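Local coordinates for protein membrane-anchored mycosin mycp1 (Mycobacterium thermoresistibile, PDB 4HVL) that probably acts as a subtilisin-like serine endopeptidase, an essential membrane-anchored component of the type VII (ESX-1) protein secretion system, at residues S161-I166 and T194-A199; V211-G216 and P253-V258. One frame throughout, in Å; residues are numbered along the deposited sequence.

Contact 1: residues S161-I166 and T194-A199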
# COMPACT_ATOMS: atom_id res chain seq x y z
N SER A 161 15.78 3.66 2.67
CA SER A 161 14.99 3.85 3.92
C SER A 161 13.78 2.90 4.03
O SER A 161 13.39 2.46 5.12
CB SER A 161 14.56 5.31 4.09
OG SER A 161 13.56 5.67 3.18
N LEU A 162 13.19 2.58 2.88
CA LEU A 162 12.12 1.62 2.82
C LEU A 162 12.57 0.23 3.27
O LEU A 162 11.85 -0.46 4.00
CB LEU A 162 11.58 1.51 1.39
CG LEU A 162 10.43 0.52 1.30
CD1 LEU A 162 9.23 1.03 2.09
CD2 LEU A 162 10.07 0.27 -0.16
N ALA A 163 13.74 -0.20 2.82
CA ALA A 163 14.23 -1.52 3.18
C ALA A 163 14.34 -1.61 4.70
O ALA A 163 13.90 -2.58 5.29
CB ALA A 163 15.56 -1.81 2.53
N ARG A 164 14.89 -0.58 5.34
CA ARG A 164 14.97 -0.57 6.80
C ARG A 164 13.58 -0.54 7.46
O ARG A 164 13.36 -1.16 8.52
CB ARG A 164 15.82 0.61 7.30
CG ARG A 164 17.29 0.50 6.95
CD ARG A 164 18.15 1.60 7.59
NE ARG A 164 18.08 2.86 6.85
CZ ARG A 164 17.36 3.94 7.18
NH1 ARG A 164 16.58 3.96 8.25
NH2 ARG A 164 17.40 5.01 6.40
N ALA A 165 12.66 0.20 6.87
CA ALA A 165 11.32 0.30 7.42
C ALA A 165 10.60 -1.06 7.40
O ALA A 165 9.81 -1.36 8.31
CB ALA A 165 10.49 1.35 6.67
N ILE A 166 10.87 -1.87 6.39
CA ILE A 166 10.26 -3.20 6.30
C ILE A 166 10.86 -4.09 7.39
O ILE A 166 10.11 -4.79 8.09
CB ILE A 166 10.43 -3.81 4.88
CG1 ILE A 166 9.62 -3.00 3.85
CG2 ILE A 166 9.94 -5.24 4.84
CD1 ILE A 166 10.06 -3.19 2.41
N THR A 194 18.82 -4.34 -3.58
CA THR A 194 19.03 -5.67 -2.98
C THR A 194 18.50 -5.75 -1.54
O THR A 194 17.86 -6.74 -1.15
CB THR A 194 20.57 -5.98 -3.06
OG1 THR A 194 20.89 -6.21 -4.44
CG2 THR A 194 20.96 -7.21 -2.30
N GLY A 195 18.71 -4.68 -0.79
CA GLY A 195 18.19 -4.57 0.56
C GLY A 195 16.69 -4.64 0.66
O GLY A 195 16.18 -5.17 1.65
N VAL A 196 15.96 -4.11 -0.33
CA VAL A 196 14.51 -4.14 -0.27
C VAL A 196 14.03 -5.58 -0.39
O VAL A 196 13.18 -6.02 0.39
CB VAL A 196 13.83 -3.22 -1.33
CG1 VAL A 196 12.30 -3.36 -1.28
CG2 VAL A 196 14.25 -1.78 -1.12
N GLY A 197 14.59 -6.30 -1.34
CA GLY A 197 14.29 -7.70 -1.55
C GLY A 197 14.61 -8.52 -0.32
O GLY A 197 13.83 -9.37 0.07
N ALA A 198 15.75 -8.25 0.30
CA ALA A 198 16.14 -8.99 1.49
C ALA A 198 15.19 -8.68 2.64
O ALA A 198 14.84 -9.59 3.42
CB ALA A 198 17.58 -8.66 1.88
N ALA A 199 14.74 -7.43 2.75
CA ALA A 199 13.82 -7.03 3.82
C ALA A 199 12.47 -7.69 3.63
O ALA A 199 11.88 -8.17 4.59
CB ALA A 199 13.67 -5.53 3.87
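Two neighbouring helices of the subtilisin-type alpha/beta fold pack here, as Ala-163 and Ile-166 of helix 154-171 face Gly-195, Val-196 and Ala-199 of helix 194-206. The helices belong to successive beta-alpha-beta crossovers of the parallel sheet and run nearly in the same direction: the short segments lie 14° apart, with axes approaching to 8.2 Å. Such closeness rests on small residues. The CB of Ala-163 settles against the backbone of Gly-195, 3.5 Å from its O, an oxygen already engaged within its own helix by Ala-199 N. The CG2 branch of Val-196 reaches the same Ala-163 CB at 3.9 Å, while its CG1 branch, anti to the backbone N (chi1 177°), looks to the larger side chains. There it meets Ile-166 CD1 at 4.3 Å and Leu-162 CD2 at a similar distance. Leu-162 and Ile-166 also rest on Ile-69 of strand 65-70, which ties the helix pair to the sheet, and Leu-162 lies beside His-133, a zinc ligand together with Thr-134 and Glu-181. One turn further along, Ile-166 holds CG2 anti to its backbone N, so this methyl lies 3.5 Å from Ala-199 O. The methyl of Ala-199 touches two atoms of the opposing helix, Ile-166 CB at 3.8 Å and Ala-163 O at 3.3 Å.

Contact 2: residues V211-G216 and P253-V258. With IMD (imidazole), chain K.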
# COMPACT_ATOMS: atom_id res chain seq x y z
N VAL A 211 2.92 -9.42 3.33
CA VAL A 211 3.26 -8.09 2.83
C VAL A 211 2.41 -7.74 1.62
O VAL A 211 2.40 -8.45 0.66
CB VAL A 211 4.75 -7.97 2.45
CG1 VAL A 211 5.06 -6.54 2.04
CG2 VAL A 211 5.63 -8.34 3.64
N ILE A 212 1.73 -6.60 1.69
CA ILE A 212 0.87 -6.11 0.61
C ILE A 212 1.47 -4.80 0.08
O ILE A 212 1.86 -3.94 0.86
CB ILE A 212 -0.55 -5.84 1.10
CG1 ILE A 212 -1.17 -7.05 1.82
CG2 ILE A 212 -1.43 -5.39 -0.04
CD1 ILE A 212 -1.28 -8.34 1.01
N ALA A 213 1.57 -4.67 -1.24
CA ALA A 213 2.13 -3.46 -1.84
C ALA A 213 1.17 -2.80 -2.84
O ALA A 213 0.47 -3.49 -3.59
CB ALA A 213 3.45 -3.77 -2.55
N ALA A 214 1.17 -1.48 -2.86
CA ALA A 214 0.45 -0.71 -3.86
C ALA A 214 1.07 -0.92 -5.24
O ALA A 214 2.29 -0.94 -5.39
CB ALA A 214 0.51 0.77 -3.49
N ALA A 215 0.23 -1.06 -6.26
CA ALA A 215 0.74 -1.11 -7.63
C ALA A 215 1.46 0.18 -8.04
O ALA A 215 2.35 0.12 -8.89
CB ALA A 215 -0.38 -1.42 -8.62
N GLY A 216 1.10 1.31 -7.43
CA GLY A 216 1.65 2.62 -7.78
C GLY A 216 0.71 3.35 -8.74
O GLY A 216 -0.16 2.75 -9.36
N PRO A 253 6.00 -13.02 -6.20
CA PRO A 253 4.90 -13.26 -5.25
C PRO A 253 5.27 -13.15 -3.78
O PRO A 253 4.45 -13.49 -2.90
CB PRO A 253 4.46 -14.68 -5.59
CG PRO A 253 5.72 -15.36 -6.04
CD PRO A 253 6.61 -14.30 -6.63
N LEU A 254 6.48 -12.68 -3.48
CA LEU A 254 6.83 -12.41 -2.07
C LEU A 254 5.88 -11.42 -1.45
O LEU A 254 5.57 -11.51 -0.27
CB LEU A 254 8.25 -11.83 -1.94
CG LEU A 254 9.42 -12.77 -2.00
CD1 LEU A 254 10.66 -12.00 -1.53
CD2 LEU A 254 9.17 -13.99 -1.13
N VAL A 255 5.46 -10.46 -2.26
CA VAL A 255 4.43 -9.50 -1.91
C VAL A 255 3.23 -9.74 -2.83
O VAL A 255 3.36 -10.22 -3.95
CB VAL A 255 4.91 -8.03 -2.08
CG1 VAL A 255 6.23 -7.77 -1.36
CG2 VAL A 255 5.00 -7.63 -3.54
N LEU A 256 2.05 -9.39 -2.34
CA LEU A 256 0.87 -9.27 -3.19
C LEU A 256 0.66 -7.78 -3.57
O LEU A 256 0.37 -6.92 -2.73
CB LEU A 256 -0.36 -9.82 -2.47
CG LEU A 256 -1.72 -9.67 -3.15
CD1 LEU A 256 -1.68 -10.33 -4.52
CD2 LEU A 256 -2.83 -10.25 -2.29
N THR A 257 0.82 -7.50 -4.85
CA THR A 257 0.75 -6.16 -5.38
C THR A 257 -0.65 -5.88 -5.92
O THR A 257 -1.19 -6.67 -6.70
CB THR A 257 1.82 -5.99 -6.47
OG1 THR A 257 3.10 -6.11 -5.85
CG2 THR A 257 1.71 -4.65 -7.19
N VAL A 258 -1.21 -4.75 -5.48
CA VAL A 258 -2.62 -4.46 -5.68
C VAL A 258 -2.83 -3.22 -6.58
O VAL A 258 -2.45 -2.09 -6.22
CB VAL A 258 -3.34 -4.23 -4.33
CG1 VAL A 258 -4.85 -4.16 -4.51
CG2 VAL A 258 -2.97 -5.33 -3.34
N1 IMD K . 6.02 -16.54 -0.18
C2 IMD K . 5.58 -15.62 -1.04
N3 IMD K . 4.59 -14.92 -0.44
C4 IMD K . 4.43 -15.38 0.81
C5 IMD K . 5.32 -16.42 0.97
O HOH W 1 3.39 -11.35 1.34
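Ile-212 and Val-258 meet through their CG2 methyls at 3.6 Å, since Ile-212 sets CG1 anti to its carbonyl carbon (chi1 -54°) and CG2 anti to its backbone N, while Val-258 has CG2 anti to its carbonyl carbon. The second torsion of Ile-212 carries CD1 to 3.9 Å from Leu-256 CB, and these two side chains lie alongside each other. Beneath them runs the pairing of two neighbouring parallel strands of the subtilase sheet, 210-214 and 256-261. Leu-256 N donates to Val-211 O at 3.2 Å, and Ala-213 N returns a bond to Leu-256 O at 3.0 Å. Next, Val-258 N meets Ala-213 O at 2.8 Å, almost in line with the carbonyl (172°); Thr-257 CA adds a CA-H...O contact to that oxygen. The pairing outlasts the strand: Ala-215 N reaches Val-258 O at 2.9 Å, standing 51° out of the carbonyl plane. At the other end a water bridges Val-211 N and Leu-254 O. On the face of Ala-213 and Thr-257, the threonine hydroxyl is engaged by Ala-249 O; on that of Ile-212 and Val-258, helix 311-328, which carries Ser-312 of the predicted charge relay, packs over the methyls. Backbone bonds thus fix where the chain leaves the strand at Ala-215, a turn that in subtilases leads to the oxyanion hole.

Contacts 1 and 2 come in series along the chain, and helix 194-206 joins them: its first turns supply one side of contact 1, and the chain then enters strand 210-214, the first partner of contact 2. Their centres are 14 Å apart and their nearest atoms about 4 Å, without touching. Val-200 of the same helix touches Ile-166 of contact 1 and Leu-254 and Val-255 of contact 2. Helix-helix packing and strand pairing are therefore successive layers of one alpha/beta core: residues 161-166 and 194-199 belong to the helical layer, residues 211-216 and 253-258 to the sheet that runs toward the predicted catalytic serine.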